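Long-range contacts in DraIII (Deinococcus radiophilus, PDB 4L0K), which cleaves double-stranded DNA at a specific recognition sequence as a type II restriction endonuclease, probably with a His-Me finger nuclease core: residues E2-T7 with H20-P25; I116-K121 with R187-E192; C157-L162 with D211-W216; A126-G131 with G148-G153. All blocks are in the same frame, centred on the assembly; numbering follows the deposited sequence.

Along the chain, interaction 1 closes before the others open, interaction 4 is nested within the loop closed by interaction 2, and interaction 3 alternates its segments with those of interaction 2. Helix 112-126 runs through the set: its middle carries interaction 2, its end leads into interaction 4, and Arg120 on it bonds Gln23 of interaction 1, so interactions 1 and 2 touch although their centres lie about 17 Å apart. Interactions 1 and 3, each rich in cysteine, sit on opposite sides of the chain's centre, centres about 36 Å apart. The contacts thus tie the N-terminal segment, the helices and the strand-joining loop together, at and beside what is probably the His-Me finger core.

Interaction 1. Residues E2-T7 with H20-P25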
loop_
_atom_site.group_PDB
_atom_site.type_symbol
_atom_site.label_atom_id
_atom_site.label_comp_id
_atom_site.label_asym_id
_atom_site.label_seq_id
_atom_site.Cartn_x
_atom_site.Cartn_y
_atom_site.Cartn_z
ATOM N N GLU A 2 14.230 3.106 37.882
ATOM C CA GLU A 2 12.980 2.474 38.278
ATOM C C GLU A 2 11.874 3.519 38.125
ATOM O O GLU A 2 12.060 4.683 38.494
ATOM C CB GLU A 2 13.061 1.993 39.732
ATOM C CG GLU A 2 12.316 0.690 40.021
ATOM C CD GLU A 2 13.113 -0.539 39.605
ATOM O OE1 GLU A 2 12.860 -1.089 38.504
ATOM O OE2 GLU A 2 14.002 -0.957 40.381
ATOM N N LEU A 3 10.733 3.109 37.582
ATOM C CA LEU A 3 9.642 4.044 37.304
ATOM C C LEU A 3 8.577 4.077 38.413
ATOM O O LEU A 3 8.403 3.085 39.119
ATOM C CB LEU A 3 8.988 3.696 35.967
ATOM C CG LEU A 3 9.876 3.708 34.721
ATOM C CD1 LEU A 3 9.079 3.238 33.519
ATOM C CD2 LEU A 3 10.472 5.090 34.474
ATOM N N CYS A 4 7.895 5.223 38.549
ATOM C CA CYS A 4 6.769 5.433 39.474
ATOM C C CYS A 4 5.835 4.229 39.403
ATOM O O CYS A 4 5.720 3.461 40.361
ATOM C CB CYS A 4 6.026 6.743 39.096
ATOM S SG CYS A 4 4.683 7.472 40.191
ATOM N N HIS A 5 5.210 4.044 38.242
ATOM C CA HIS A 5 4.226 2.976 38.025
ATOM C C HIS A 5 2.963 3.079 38.887
ATOM O O HIS A 5 2.111 2.189 38.848
ATOM C CB HIS A 5 4.854 1.579 38.141
ATOM C CG HIS A 5 5.352 1.033 36.838
ATOM N ND1 HIS A 5 5.639 1.836 35.755
ATOM C CD2 HIS A 5 5.596 -0.238 36.440
ATOM C CE1 HIS A 5 6.045 1.085 34.747
ATOM N NE2 HIS A 5 6.027 -0.178 35.137
ATOM N N LYS A 6 2.833 4.160 39.652
ATOM C CA LYS A 6 1.576 4.423 40.366
ATOM C C LYS A 6 0.448 4.685 39.363
ATOM O O LYS A 6 0.679 5.272 38.307
ATOM C CB LYS A 6 1.722 5.597 41.349
ATOM C CG LYS A 6 2.577 5.278 42.587
ATOM C CD LYS A 6 2.222 6.161 43.786
ATOM C CE LYS A 6 2.791 7.567 43.659
ATOM N NZ LYS A 6 2.615 8.333 44.933
ATOM N N THR A 7 -0.765 4.245 39.690
ATOM C CA THR A 7 -1.917 4.427 38.804
ATOM C C THR A 7 -2.218 5.902 38.514
ATOM O O THR A 7 -2.338 6.711 39.427
ATOM C CB THR A 7 -3.163 3.743 39.372
ATOM O OG1 THR A 7 -2.881 2.354 39.576
ATOM C CG2 THR A 7 -4.347 3.875 38.420
ATOM N N HIS A 20 -3.688 3.148 33.914
ATOM C CA HIS A 20 -2.614 3.854 33.227
ATOM C C HIS A 20 -1.519 4.080 34.273
ATOM O O HIS A 20 -1.828 4.345 35.440
ATOM C CB HIS A 20 -3.121 5.185 32.663
ATOM C CG HIS A 20 -4.211 5.028 31.649
ATOM N ND1 HIS A 20 -3.981 5.087 30.290
ATOM C CD2 HIS A 20 -5.535 4.780 31.796
ATOM C CE1 HIS A 20 -5.118 4.896 29.644
ATOM N NE2 HIS A 20 -6.076 4.704 30.535
ATOM N N LYS A 21 -0.252 3.972 33.880
ATOM C CA LYS A 21 0.816 3.987 34.874
ATOM C C LYS A 21 1.708 5.224 34.829
ATOM O O LYS A 21 1.949 5.787 33.766
ATOM C CB LYS A 21 1.664 2.715 34.779
ATOM C CG LYS A 21 0.857 1.417 34.710
ATOM C CD LYS A 21 1.805 0.217 34.670
ATOM C CE LYS A 21 1.171 -1.015 34.021
ATOM N NZ LYS A 21 2.182 -2.111 33.813
ATOM N N CYS A 22 2.183 5.632 36.003
ATOM C CA CYS A 22 3.150 6.722 36.168
ATOM C C CYS A 22 4.439 6.351 35.420
ATOM O O CYS A 22 4.956 5.246 35.583
ATOM C CB CYS A 22 3.422 6.891 37.675
ATOM S SG CYS A 22 4.305 8.342 38.350
ATOM N N GLN A 23 4.959 7.254 34.596
ATOM C CA GLN A 23 6.219 6.958 33.925
ATOM C C GLN A 23 7.351 7.883 34.391
ATOM O O GLN A 23 8.440 7.889 33.808
ATOM C CB GLN A 23 6.044 6.969 32.395
ATOM C CG GLN A 23 4.946 6.017 31.884
ATOM C CD GLN A 23 5.349 4.553 31.953
ATOM O OE1 GLN A 23 6.529 4.223 31.871
ATOM N NE2 GLN A 23 4.371 3.669 32.101
ATOM N N LEU A 24 7.080 8.661 35.440
ATOM C CA LEU A 24 8.112 9.450 36.124
ATOM C C LEU A 24 9.021 8.507 36.896
ATOM O O LEU A 24 8.608 7.384 37.218
ATOM C CB LEU A 24 7.475 10.446 37.101
ATOM C CG LEU A 24 7.216 11.874 36.623
ATOM C CD1 LEU A 24 8.379 12.432 35.768
ATOM C CD2 LEU A 24 5.907 11.949 35.876
ATOM N N PRO A 25 10.264 8.938 37.181
ATOM C CA PRO A 25 11.168 8.140 38.028
ATOM C C PRO A 25 10.550 7.854 39.403
ATOM O O PRO A 25 9.816 8.700 39.910
ATOM C CB PRO A 25 12.395 9.048 38.181
ATOM C CG PRO A 25 12.382 9.897 36.956
ATOM C CD PRO A 25 10.921 10.159 36.683
#
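Residues 2-7 and 20-25 pass each other in a roughly antiparallel sense, their end-to-end directions 148° apart. Three main-chain bonds join them. Cys4 N gives an almost straight bond to Leu24 O (2.6 Å), Cys22 N reaches Lys6 O at 2.8 Å within the carbonyl plane, and His5 N approaches Cys22 O at 2.9 Å from above the plane of that carbonyl. Thr7 and Lys21 form an antiparallel non-hydrogen-bonded pair. In both Cys4 and Cys22 the sulfur is anti to the backbone N (chi1 -171° and -168°), which brings SG to SG at 2.1 Å. The His5 ring is held from two directions: Lys21 CD rests over the middle of one face, 4.1 Å from the ring centroid, while His5 ND1 makes a weak in-plane bond to Cys22 O at 3.5 Å. Lys21 NZ runs on to a salt bridge with Asp113. The Leu3 and Gln23 side chains cross obliquely, Leu3 CD1 touching Gln23 OE1 at 3.2 Å; that oxygen accepts a hydrogen bond from Arg120. Each cysteine sulfur is modelled as bonded to Cys32 as well; since ordinary disulfides pair sulfurs two by two, the chemistry points to a three-cysteine cluster whose exact bonding remains open.

Interaction 2. Residues I116-K121 with R187-E192; sequences IDVARK and RLHNAE
With CG anti to its backbone N, the Lys121 chain leaves the helix and then folds back at chi2 (63°) and chi4 (-58°), wrapping its methylenes and ammonium around a single carbonyl, Ala191 O. Lys121 CG lies 3.2 Å from Ala191 O, and Lys121 NZ donates to that oxygen at 2.9 Å, within the carbonyl plane; Val194 O is a second acceptor for the ammonium. Val118 places CG1 anti to N, which leaves CG2 anti to the carbonyl carbon and directed at His189. His189, with its own CG anti to N (chi1 -160°), brings the face of its imidazole against this methyl, Val118 CG2 standing 3.8 Å from the ring centroid in a CH-pi contact. Val118 CG2 also presses on Asn190 C at 3.5 Å. Both ring nitrogens of His189 are engaged beyond the contact, by His183 and by Ala56 O, which fixes the imidazole's rotation. Ala191 CB is 4.2 Å from Asp117 CB and 4.0 Å from Lys121 CB. On the helix, Arg120 NH2 forms a salt bridge with Asp117 OD1 at 2.7 Å. Residues 187-192 belong to the loop between strands 179-183 and 194-198; followed by helix 199-205, this hairpin is consistent with the beta-beta-alpha core of His-Me finger nucleases.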
loop_
_atom_site.group_PDB
_atom_site.type_symbol
_atom_site.label_atom_id
_atom_site.label_comp_id
_atom_site.label_asym_id
_atom_site.label_seq_id
_atom_site.Cartn_x
_atom_site.Cartn_y
_atom_site.Cartn_z
ATOM N N ILE A 116 3.914 1.989 25.790
ATOM C CA ILE A 116 4.610 3.116 26.420
ATOM C C ILE A 116 6.090 3.189 25.992
ATOM O O ILE A 116 6.600 4.273 25.683
ATOM C CB ILE A 116 4.469 3.123 27.981
ATOM C CG1 ILE A 116 3.008 2.943 28.410
ATOM C CG2 ILE A 116 5.066 4.393 28.578
ATOM C CD1 ILE A 116 2.053 3.915 27.788
ATOM N N ASP A 117 6.767 2.042 25.965
ATOM C CA ASP A 117 8.143 1.938 25.447
ATOM C C ASP A 117 8.310 2.562 24.051
ATOM O O ASP A 117 9.196 3.398 23.838
ATOM C CB ASP A 117 8.602 0.476 25.388
ATOM C CG ASP A 117 8.880 -0.106 26.753
ATOM O OD1 ASP A 117 9.045 0.684 27.709
ATOM O OD2 ASP A 117 8.943 -1.352 26.872
ATOM N N VAL A 118 7.448 2.138 23.123
ATOM C CA VAL A 118 7.381 2.686 21.770
ATOM C C VAL A 118 7.211 4.211 21.782
ATOM O O VAL A 118 7.952 4.923 21.083
ATOM C CB VAL A 118 6.239 2.018 20.950
ATOM C CG1 VAL A 118 5.855 2.864 19.726
ATOM C CG2 VAL A 118 6.624 0.570 20.551
ATOM N N ALA A 119 6.249 4.710 22.571
ATOM C CA ALA A 119 6.115 6.161 22.759
ATOM C C ALA A 119 7.449 6.826 23.175
ATOM O O ALA A 119 7.828 7.898 22.654
ATOM C CB ALA A 119 5.017 6.476 23.771
ATOM N N ARG A 120 8.162 6.184 24.099
ATOM C CA ARG A 120 9.422 6.769 24.574
ATOM C C ARG A 120 10.478 6.811 23.455
ATOM O O ARG A 120 11.187 7.808 23.274
ATOM C CB ARG A 120 9.956 6.003 25.785
ATOM C CG ARG A 120 9.720 6.675 27.134
ATOM C CD ARG A 120 10.394 5.878 28.258
ATOM N NE ARG A 120 9.868 4.518 28.329
ATOM C CZ ARG A 120 9.030 4.089 29.267
ATOM N NH1 ARG A 120 8.627 4.912 30.234
ATOM N NH2 ARG A 120 8.598 2.837 29.245
ATOM N N LYS A 121 10.549 5.724 22.694
ATOM C CA LYS A 121 11.532 5.589 21.628
ATOM C C LYS A 121 11.316 6.654 20.581
ATOM O O LYS A 121 12.245 7.323 20.158
ATOM C CB LYS A 121 11.415 4.215 20.977
ATOM C CG LYS A 121 12.322 4.044 19.773
ATOM C CD LYS A 121 13.801 4.133 20.148
ATOM C CE LYS A 121 14.676 3.945 18.921
ATOM N NZ LYS A 121 14.419 2.635 18.248
ATOM N N ARG A 187 4.976 -6.701 12.615
ATOM C CA ARG A 187 4.190 -7.192 13.740
ATOM C C ARG A 187 5.014 -7.352 15.015
ATOM O O ARG A 187 4.953 -8.384 15.688
ATOM C CB ARG A 187 3.506 -8.518 13.376
ATOM C CG ARG A 187 2.305 -8.369 12.450
ATOM C CD ARG A 187 1.703 -9.726 12.100
ATOM N NE ARG A 187 1.632 -10.612 13.263
ATOM C CZ ARG A 187 0.757 -11.608 13.402
ATOM N NH1 ARG A 187 0.777 -12.357 14.498
ATOM N NH2 ARG A 187 -0.144 -11.853 12.456
ATOM N N LEU A 188 5.794 -6.332 15.338
ATOM C CA LEU A 188 6.572 -6.343 16.564
ATOM C C LEU A 188 6.536 -4.933 17.105
ATOM O O LEU A 188 7.105 -4.023 16.507
ATOM C CB LEU A 188 8.014 -6.763 16.284
ATOM C CG LEU A 188 8.778 -7.431 17.423
ATOM C CD1 LEU A 188 8.520 -8.936 17.393
ATOM C CD2 LEU A 188 10.271 -7.124 17.344
ATOM N N HIS A 189 5.867 -4.752 18.237
ATOM C CA HIS A 189 5.624 -3.420 18.762
ATOM C C HIS A 189 6.417 -3.184 20.044
ATOM O O HIS A 189 5.910 -3.381 21.148
ATOM C CB HIS A 189 4.120 -3.227 18.980
ATOM C CG HIS A 189 3.691 -1.797 19.061
ATOM N ND1 HIS A 189 3.761 -0.934 17.990
ATOM C CD2 HIS A 189 3.169 -1.085 20.088
ATOM C CE1 HIS A 189 3.313 0.255 18.356
ATOM N NE2 HIS A 189 2.950 0.190 19.625
ATOM N N ASN A 190 7.672 -2.771 19.888
ATOM C CA ASN A 190 8.525 -2.421 21.025
ATOM C C ASN A 190 9.526 -1.323 20.667
ATOM O O ASN A 190 9.637 -0.934 19.501
ATOM C CB ASN A 190 9.250 -3.655 21.567
ATOM C CG ASN A 190 10.114 -4.344 20.518
ATOM O OD1 ASN A 190 10.828 -3.699 19.751
ATOM N ND2 ASN A 190 10.057 -5.662 20.492
ATOM N N ALA A 191 10.256 -0.830 21.665
ATOM C CA ALA A 191 11.186 0.277 21.461
ATOM C C ALA A 191 12.212 0.005 20.376
ATOM O O ALA A 191 12.511 0.883 19.570
ATOM C CB ALA A 191 11.901 0.627 22.754
ATOM N N GLU A 192 12.746 -1.209 20.368
ATOM C CA GLU A 192 13.892 -1.530 19.543
ATOM C C GLU A 192 13.476 -1.580 18.083
ATOM O O GLU A 192 14.227 -1.180 17.201
ATOM C CB GLU A 192 14.504 -2.874 19.972
ATOM C CG GLU A 192 15.817 -3.237 19.267
ATOM C CD GLU A 192 15.610 -3.809 17.867
ATOM O OE1 GLU A 192 14.701 -4.652 17.695
ATOM O OE2 GLU A 192 16.346 -3.405 16.935
#

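Interaction 3. Residues C157-L162 with D211-W216; sequences CEICKL and DEFYLW
Apolar contact between residues 157-162 and 211-216 comes down to a methyl and a ring edge: Ile159 CG2 meets Phe213 CE2 at 3.8 Å, near the plane of the phenyl ring, the two side chains crossing at about a right angle. The polar part centres on Tyr214 OH. Ile159 O, 3.3 Å from Tyr214 OH and near the plane of the ring, is one candidate to accept its proton. Lys161, bent at chi2, turns NZ back over its own loop, Lys161 NZ donating to Glu158 O at 2.6 Å from above the carbonyl plane and making a weak bond to Tyr214 OH at 3.2 Å. An alanine here would remove the ammonium group and the loop's own bond to Glu158 O, and would probably loosen the phenol's seat. Among the cysteines, Cys157 SG lies 2.0 Å from Cys160 SG, a sulfur also modelled as bonded to Cys201; ordinary disulfides cannot share a sulfur, so the exact bonding of the three remains open. Arg223 of the second subunit bonds Cys160 O, and Val220 of that subunit packs on Tyr214. The loop thus offers a methyl to the Phe213 edge, and carbonyl oxygens and an ammonium to the Tyr214 hydroxyl, whose oxygen that ammonium would probably polarise.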
loop_
_atom_site.group_PDB
_atom_site.type_symbol
_atom_site.label_atom_id
_atom_site.label_comp_id
_atom_site.label_asym_id
_atom_site.label_seq_id
_atom_site.Cartn_x
_atom_site.Cartn_y
_atom_site.Cartn_z
ATOM N N CYS A 157 15.034 8.026 8.009
ATOM C CA CYS A 157 14.115 7.002 7.514
ATOM C C CYS A 157 14.733 5.635 7.797
ATOM O O CYS A 157 15.889 5.398 7.452
ATOM C CB CYS A 157 13.866 7.187 6.004
ATOM S SG CYS A 157 12.670 6.016 5.174
ATOM N N GLU A 158 13.976 4.741 8.439
ATOM C CA GLU A 158 14.477 3.400 8.764
ATOM C C GLU A 158 14.721 2.554 7.524
ATOM O O GLU A 158 15.558 1.648 7.564
ATOM C CB GLU A 158 13.530 2.650 9.710
ATOM C CG GLU A 158 13.383 3.298 11.051
ATOM C CD GLU A 158 14.644 3.198 11.890
ATOM O OE1 GLU A 158 15.440 2.261 11.654
ATOM O OE2 GLU A 158 14.825 4.049 12.787
ATOM N N ILE A 159 13.957 2.833 6.459
ATOM C CA ILE A 159 14.141 2.209 5.147
ATOM C C ILE A 159 15.094 2.990 4.203
ATOM O O ILE A 159 16.137 2.450 3.896
ATOM C CB ILE A 159 12.792 1.975 4.426
ATOM C CG1 ILE A 159 11.885 1.071 5.261
ATOM C CG2 ILE A 159 13.028 1.395 3.043
ATOM C CD1 ILE A 159 10.743 1.794 5.915
ATOM N N CYS A 160 14.701 4.209 3.759
ATOM C CA CYS A 160 15.484 5.179 2.907
ATOM C C CYS A 160 16.971 5.321 3.438
ATOM O O CYS A 160 17.926 5.346 2.676
ATOM C CB CYS A 160 14.721 6.610 2.695
ATOM S SG CYS A 160 12.718 6.693 3.244
ATOM N N LYS A 161 17.137 5.370 4.762
ATOM C CA LYS A 161 18.343 5.872 5.452
ATOM C C LYS A 161 18.627 7.360 5.232
ATOM O O LYS A 161 19.701 7.845 5.602
ATOM C CB LYS A 161 19.624 5.057 5.189
ATOM C CG LYS A 161 19.505 3.569 5.409
ATOM C CD LYS A 161 18.906 3.192 6.749
ATOM C CE LYS A 161 18.965 1.656 6.910
ATOM N NZ LYS A 161 18.093 1.072 7.967
ATOM N N LEU A 162 17.673 8.069 4.629
ATOM C CA LEU A 162 17.746 9.521 4.453
ATOM C C LEU A 162 17.414 10.246 5.747
ATOM O O LEU A 162 16.494 9.848 6.456
ATOM C CB LEU A 162 16.770 9.982 3.364
ATOM C CG LEU A 162 17.249 9.892 1.920
ATOM C CD1 LEU A 162 16.177 10.410 0.993
ATOM C CD2 LEU A 162 18.524 10.702 1.773
ATOM N N ASP A 211 15.832 -6.516 6.457
ATOM C CA ASP A 211 16.813 -7.382 5.806
ATOM C C ASP A 211 16.210 -8.131 4.610
ATOM O O ASP A 211 16.849 -8.230 3.571
ATOM C CB ASP A 211 17.430 -8.371 6.798
ATOM C CG ASP A 211 18.240 -7.682 7.896
ATOM O OD1 ASP A 211 18.567 -6.481 7.758
ATOM O OD2 ASP A 211 18.562 -8.351 8.905
ATOM N N GLU A 212 14.986 -8.645 4.743
ATOM C CA GLU A 212 14.325 -9.291 3.592
ATOM C C GLU A 212 14.093 -8.284 2.477
ATOM O O GLU A 212 14.198 -8.616 1.302
ATOM C CB GLU A 212 12.987 -9.937 3.979
ATOM C CG GLU A 212 13.102 -11.205 4.827
ATOM C CD GLU A 212 11.879 -11.419 5.713
ATOM O OE1 GLU A 212 11.950 -12.258 6.630
ATOM O OE2 GLU A 212 10.849 -10.739 5.506
ATOM N N PHE A 213 13.770 -7.046 2.847
ATOM C CA PHE A 213 13.424 -6.026 1.857
ATOM C C PHE A 213 14.672 -5.679 1.032
ATOM O O PHE A 213 14.599 -5.534 -0.195
ATOM C CB PHE A 213 12.879 -4.775 2.563
ATOM C CG PHE A 213 12.213 -3.767 1.641
ATOM C CD1 PHE A 213 11.669 -4.154 0.421
ATOM C CD2 PHE A 213 12.124 -2.431 2.010
ATOM C CE1 PHE A 213 11.055 -3.231 -0.415
ATOM C CE2 PHE A 213 11.499 -1.499 1.180
ATOM C CZ PHE A 213 10.967 -1.901 -0.038
ATOM N N TYR A 214 15.812 -5.558 1.724
ATOM C CA TYR A 214 17.089 -5.172 1.105
ATOM C C TYR A 214 17.581 -6.313 0.251
ATOM O O TYR A 214 18.043 -6.102 -0.865
ATOM C CB TYR A 214 18.141 -4.847 2.168
ATOM C CG TYR A 214 17.807 -3.660 3.041
ATOM C CD1 TYR A 214 17.081 -2.589 2.537
ATOM C CD2 TYR A 214 18.213 -3.608 4.365
ATOM C CE1 TYR A 214 16.771 -1.502 3.316
ATOM C CE2 TYR A 214 17.908 -2.512 5.154
ATOM C CZ TYR A 214 17.181 -1.466 4.615
ATOM O OH TYR A 214 16.857 -0.377 5.380
ATOM N N LEU A 215 17.452 -7.530 0.782
ATOM C CA LEU A 215 17.805 -8.728 0.038
ATOM C C LEU A 215 16.981 -8.789 -1.273
ATOM O O LEU A 215 17.526 -9.006 -2.363
ATOM C CB LEU A 215 17.607 -9.966 0.923
ATOM C CG LEU A 215 17.831 -11.319 0.241
ATOM C CD1 LEU A 215 19.304 -11.513 -0.112
ATOM C CD2 LEU A 215 17.308 -12.478 1.089
ATOM N N TRP A 216 15.676 -8.547 -1.147
ATOM C CA TRP A 216 14.756 -8.455 -2.285
ATOM C C TRP A 216 15.215 -7.450 -3.329
ATOM O O TRP A 216 15.267 -7.780 -4.515
ATOM C CB TRP A 216 13.351 -8.052 -1.820
ATOM C CG TRP A 216 12.382 -7.934 -2.926
ATOM C CD1 TRP A 216 11.779 -8.963 -3.597
ATOM C CD2 TRP A 216 11.864 -6.731 -3.496
ATOM N NE1 TRP A 216 10.926 -8.477 -4.550
ATOM C CE2 TRP A 216 10.956 -7.112 -4.518
ATOM C CE3 TRP A 216 12.068 -5.374 -3.244
ATOM C CZ2 TRP A 216 10.268 -6.182 -5.293
ATOM C CZ3 TRP A 216 11.370 -4.445 -4.008
ATOM C CH2 TRP A 216 10.482 -4.854 -5.021
#

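Interaction 4. Residues A126-G131 with G148-G153; sequences AYQLHG and GPMVAG
Ala126 opens a type I beta turn that Leu129 N closes by bonding Ala126 O at 3.1 Å. Tyr127, next along, offers its CB to the extended Met150, whose CE rests 3.7 Å from Tyr127 CB; the two side chains lie side by side and point the same way. Gln128 does most of the bridging. Its CG is anti to the carbonyl carbon (chi1 -68°) and the chain continues extended, so that Gln128 OE1 receives Val151 N at 2.8 Å along an almost straight N-H, the donor lying well above the carboxamide plane. Gln128 CG also lies 3.5 Å from Val151 O, and NE2 turns back to Trp124 O, holding the amide at both ends. An alanine here would remove the amide that takes the Val151 N-H and reaches Trp124 O, and would probably loosen the hold between the two loops. The contact joins the chain leaving helix 112-126 to the chain leaving helix 137-147, the second helix lying between them in sequence; their touching parts run 31° apart. At Leu129 the link passes through water, which donates to Leu129 O at 2.6 Å and accepts from Gly153 N at 3.0 Å. The main chain of His130 bonds onward to Leu164 and Ile166.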
loop_
_atom_site.group_PDB
_atom_site.type_symbol
_atom_site.label_atom_id
_atom_site.label_comp_id
_atom_site.label_asym_id
_atom_site.label_seq_id
_atom_site.Cartn_x
_atom_site.Cartn_y
_atom_site.Cartn_z
ATOM N N ALA A 126 12.495 11.707 17.833
ATOM C CA ALA A 126 11.961 12.998 17.380
ATOM C C ALA A 126 12.880 14.159 17.773
ATOM O O ALA A 126 13.102 15.083 16.986
ATOM C CB ALA A 126 10.535 13.223 17.883
ATOM N N TYR A 127 13.432 14.101 18.981
ATOM C CA TYR A 127 14.354 15.161 19.399
ATOM C C TYR A 127 15.691 15.168 18.626
ATOM O O TYR A 127 16.505 16.071 18.789
ATOM C CB TYR A 127 14.569 15.135 20.927
ATOM C CG TYR A 127 13.456 15.839 21.662
ATOM C CD1 TYR A 127 13.291 17.211 21.534
ATOM C CD2 TYR A 127 12.562 15.139 22.471
ATOM C CE1 TYR A 127 12.268 17.878 22.188
ATOM C CE2 TYR A 127 11.527 15.809 23.144
ATOM C CZ TYR A 127 11.387 17.179 22.989
ATOM O OH TYR A 127 10.368 17.880 23.616
ATOM N N GLN A 128 15.895 14.161 17.784
ATOM C CA GLN A 128 17.093 14.045 16.966
ATOM C C GLN A 128 16.777 14.248 15.480
ATOM O O GLN A 128 17.599 13.944 14.612
ATOM C CB GLN A 128 17.732 12.672 17.172
ATOM C CG GLN A 128 18.319 12.453 18.560
ATOM C CD GLN A 128 18.804 11.037 18.765
ATOM O OE1 GLN A 128 19.967 10.717 18.501
ATOM N NE2 GLN A 128 17.911 10.170 19.230
ATOM N N LEU A 129 15.582 14.753 15.196
ATOM C CA LEU A 129 15.211 15.178 13.848
ATOM C C LEU A 129 15.973 16.457 13.506
ATOM O O LEU A 129 16.158 17.311 14.373
ATOM C CB LEU A 129 13.716 15.512 13.820
ATOM C CG LEU A 129 12.618 14.673 13.155
ATOM C CD1 LEU A 129 13.138 13.433 12.449
ATOM C CD2 LEU A 129 11.498 14.333 14.140
ATOM N N HIS A 130 16.396 16.621 12.258
ATOM C CA HIS A 130 16.855 17.942 11.840
ATOM C C HIS A 130 15.737 18.979 12.026
ATOM O O HIS A 130 14.613 18.798 11.541
ATOM C CB HIS A 130 17.345 17.956 10.385
ATOM C CG HIS A 130 17.980 19.255 9.980
ATOM N ND1 HIS A 130 17.275 20.279 9.379
ATOM C CD2 HIS A 130 19.253 19.702 10.105
ATOM C CE1 HIS A 130 18.084 21.298 9.155
ATOM N NE2 HIS A 130 19.291 20.975 9.587
ATOM N N GLY A 131 16.055 20.067 12.725
ATOM C CA GLY A 131 15.103 21.136 12.966
ATOM C C GLY A 131 14.310 20.966 14.261
ATOM O O GLY A 131 13.456 21.790 14.586
ATOM N N GLY A 148 20.314 6.041 25.170
ATOM C CA GLY A 148 21.637 6.532 24.857
ATOM C C GLY A 148 21.627 7.996 24.469
ATOM O O GLY A 148 20.571 8.609 24.305
ATOM N N PRO A 149 22.822 8.570 24.331
ATOM C CA PRO A 149 23.004 9.977 23.973
ATOM C C PRO A 149 22.233 10.407 22.724
ATOM O O PRO A 149 22.280 9.751 21.680
ATOM C CB PRO A 149 24.519 10.081 23.730
ATOM C CG PRO A 149 25.015 8.666 23.677
ATOM C CD PRO A 149 24.108 7.889 24.545
ATOM N N MET A 150 21.523 11.521 22.850
ATOM C CA MET A 150 20.916 12.152 21.701
ATOM C C MET A 150 22.008 12.709 20.806
ATOM O O MET A 150 22.919 13.401 21.268
ATOM C CB MET A 150 19.967 13.263 22.135
ATOM C CG MET A 150 18.637 12.743 22.673
ATOM S SD MET A 150 17.547 14.094 23.141
ATOM C CE MET A 150 16.082 13.203 23.679
ATOM N N VAL A 151 21.935 12.375 19.527
ATOM C CA VAL A 151 22.843 12.953 18.549
ATOM C C VAL A 151 22.029 13.762 17.550
ATOM O O VAL A 151 21.230 13.207 16.791
ATOM C CB VAL A 151 23.668 11.877 17.838
ATOM C CG1 VAL A 151 24.577 12.515 16.799
ATOM C CG2 VAL A 151 24.503 11.118 18.853
ATOM N N ALA A 152 22.218 15.077 17.579
ATOM C CA ALA A 152 21.486 15.980 16.707
ATOM C C ALA A 152 21.481 15.521 15.243
ATOM O O ALA A 152 22.529 15.150 14.691
ATOM C CB ALA A 152 22.068 17.382 16.817
ATOM N N GLY A 153 20.297 15.535 14.629
ATOM C CA GLY A 153 20.174 15.274 13.198
ATOM C C GLY A 153 20.450 13.835 12.771
ATOM O O GLY A 153 20.573 13.556 11.583
HETATM O O HOH W 1 18.278 17.359 15.948
#